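Local coordinates for Swi5-dependent recombination DNA repair protein 1 (Schizosaccharomyces pombe, PDB 3VIQ), which forms with Swi5 a recombination activator complex that stimulates Rad51-mediated strand exchange, and serves in DNA recombination repair and meiotic chromosome segregation, at the interface of chains A and B. Sequence-based numbering; all coordinates share one arbitrary frame. Chains: chain A, Swi5-dependent recombination DNA repair protein 1; chain B, Mating-type switching protein swi5.

The interface of chains A and B. Residues chain A 29, 32-33, 38; chain B 31, 39-40, 43.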
ATOM      1  N   ALA A  29      15.864  -8.709   3.335  1.00 47.39           N
ATOM      2  CA  ALA A  29      16.557  -7.860   2.387  1.00 47.62           C
ATOM      3  C   ALA A  29      17.370  -8.701   1.417  1.00 49.17           C
ATOM      4  O   ALA A  29      17.362  -8.414   0.216  1.00 47.94           O
ATOM      5  CB  ALA A  29      17.445  -6.815   3.102  1.00 46.19           C
ATOM      6  N   VAL A  32      14.981  -9.988  -1.107  1.00 48.55           N
ATOM      7  CA  VAL A  32      14.535  -8.907  -1.969  1.00 48.14           C
ATOM      8  C   VAL A  32      15.607  -8.541  -2.995  1.00 48.50           C
ATOM      9  O   VAL A  32      15.282  -8.379  -4.172  1.00 47.51           O
ATOM     10  CB  VAL A  32      14.048  -7.669  -1.189  1.00 47.39           C
ATOM     11  CG1 VAL A  32      13.804  -6.479  -2.138  1.00 47.08           C
ATOM     12  CG2 VAL A  32      12.799  -8.022  -0.404  1.00 45.08           C
ATOM     13  N   GLU A  33      16.867  -8.455  -2.567  1.00 48.31           N
ATOM     14  CA  GLU A  33      17.965  -8.192  -3.487  1.00 48.34           C
ATOM     15  C   GLU A  33      18.133  -9.307  -4.547  1.00 47.92           C
ATOM     16  O   GLU A  33      18.390  -9.026  -5.718  1.00 45.40           O
ATOM     17  CB  GLU A  33      19.290  -7.931  -2.736  1.00 50.07           C
ATOM     18  CG  GLU A  33      19.348  -6.521  -2.073  1.00 50.64           C
ATOM     19  CD  GLU A  33      20.676  -6.186  -1.412  1.00 52.33           C
ATOM     20  OE1 GLU A  33      21.619  -7.005  -1.471  1.00 53.41           O
ATOM     21  OE2 GLU A  33      20.789  -5.087  -0.812  1.00 53.64           O
ATOM     22  N   ASP A  38      12.394  -4.410  -8.218  1.00 48.82           N
ATOM     23  CA  ASP A  38      11.858  -3.073  -7.969  1.00 49.17           C
ATOM     24  C   ASP A  38      11.682  -2.302  -9.283  1.00 48.42           C
ATOM     25  O   ASP A  38      10.719  -1.560  -9.433  1.00 45.44           O
ATOM     26  CB  ASP A  38      12.752  -2.277  -7.037  1.00 49.78           C
ATOM     27  CG  ASP A  38      12.687  -2.746  -5.586  1.00 51.00           C
ATOM     28  OD1 ASP A  38      12.060  -3.804  -5.266  1.00 49.08           O
ATOM     29  OD2 ASP A  38      13.307  -2.019  -4.770  1.00 52.53           O
TER
ATOM     30  N   LEU B  31      24.561  -8.317   1.931  1.00 57.29           N
ATOM     31  CA  LEU B  31      23.707  -7.362   1.245  1.00 55.11           C
ATOM     32  C   LEU B  31      24.520  -6.342   0.464  1.00 57.67           C
ATOM     33  O   LEU B  31      25.543  -5.860   0.942  1.00 58.60           O
ATOM     34  CB  LEU B  31      22.833  -6.629   2.258  1.00 51.97           C
ATOM     35  CG  LEU B  31      21.883  -7.440   3.139  1.00 50.68           C
ATOM     36  CD1 LEU B  31      21.061  -6.501   4.026  1.00 46.59           C
ATOM     37  CD2 LEU B  31      20.972  -8.330   2.304  1.00 49.06           C
ATOM     38  N   THR B  39      15.593  -1.214   2.072  1.00 49.50           N
ATOM     39  CA  THR B  39      15.430  -2.170   0.966  1.00 50.50           C
ATOM     40  C   THR B  39      14.088  -2.863   1.042  1.00 47.20           C
ATOM     41  O   THR B  39      13.347  -2.898   0.070  1.00 46.18           O
ATOM     42  CB  THR B  39      16.512  -3.246   1.025  1.00 49.26           C
ATOM     43  OG1 THR B  39      17.767  -2.610   0.829  1.00 55.18           O
ATOM     44  CG2 THR B  39      16.297  -4.323  -0.035  1.00 47.05           C
ATOM     45  N   VAL B  40      13.780  -3.389   2.218  1.00 45.18           N
ATOM     46  CA  VAL B  40      12.552  -4.150   2.424  1.00 47.48           C
ATOM     47  C   VAL B  40      11.333  -3.240   2.335  1.00 51.90           C
ATOM     48  O   VAL B  40      10.353  -3.587   1.684  1.00 51.54           O
ATOM     49  CB  VAL B  40      12.542  -4.855   3.776  1.00 43.34           C
ATOM     50  CG1 VAL B  40      11.212  -5.545   3.992  1.00 40.15           C
ATOM     51  CG2 VAL B  40      13.762  -5.845   3.854  1.00 43.81           C
ATOM     52  N   HIS B  43      10.518  -2.157  -1.248  1.00 46.65           N
ATOM     53  CA  HIS B  43       9.958  -3.277  -1.987  1.00 46.59           C
ATOM     54  C   HIS B  43       8.504  -3.446  -1.602  1.00 43.44           C
ATOM     55  O   HIS B  43       7.653  -3.533  -2.477  1.00 41.56           O
ATOM     56  CB  HIS B  43      10.761  -4.586  -1.772  1.00 44.15           C
ATOM     57  CG  HIS B  43      10.228  -5.756  -2.552  1.00 44.37           C
ATOM     58  ND1 HIS B  43       9.606  -6.835  -1.954  1.00 43.68           N
ATOM     59  CD2 HIS B  43      10.220  -6.009  -3.883  1.00 42.17           C
ATOM     60  CE1 HIS B  43       9.233  -7.693  -2.886  1.00 46.23           C
ATOM     61  NE2 HIS B  43       9.578  -7.206  -4.065  1.00 45.35           N
TER
HETATM   62  O   HOH W   1      14.186  -2.553  -2.539  1.00 50.73           O
HETATM   63  O   HOH W   2      19.427  -4.482   1.402  1.00 50.89           O
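A:Asp38 and B:Thr39 are joined through water 1, whose oxygen lies 2.5 Å from the carboxylate OD2 of the aspartate. The same water stands 2.8 Å from the backbone carbonyl O of B:Thr39. A second bridge starts from the threonine side chain: its hydroxyl OG1 lies 2.6 Å from the oxygen of water 2, which also meets the carboxylate oxygen OE2 of A:Glu33. Polar groups of the two chains are thus linked here by water, and among these residues no nitrogen or oxygen comes close enough to one across the contact for a direct bond.

Away from the waters the chains meet mainly through carbon. With OG1 of B:Thr39 beside the backbone N (chi1 -64°), the methyl CG2 stands anti to that N and faces A:Val32, 3.9 Å from its CG1. Both valine branches lie over one face of the B:His43 imidazole, CG1 3.6 Å from the histidine CB and CG2 above ND1.

A:Asp38 comes to the same ring at its edge: carboxylate OD1 lies in the ring plane, 3.2 Å from CD2, and the two planes differ by 13°. This approach puts a carboxylate oxygen against a ring C-H; any electrostatic gain would depend on the histidine's charge, which is not seen.

About one turn earlier in the helix of A:Val32, the methyl CB of A:Ala29 touches B:Leu31 CD1 at 3.7 Å, and B:Val40 CG2 comes to 3.7 Å from the alanine CA. The extended A:Glu33 side chain (chi2 -176°) reaches across B:Leu31 at about a right angle, bringing OE1 near its CA.

Chain A here is the C-terminal domain of Sfr1, bound to its partner Swi5. The patch joins the end of A helix 3-35 and the start of A helix 38-68 to the first turns of B helix 36-67 and the loop preceding it, where both chains pass from their first long helix to their second.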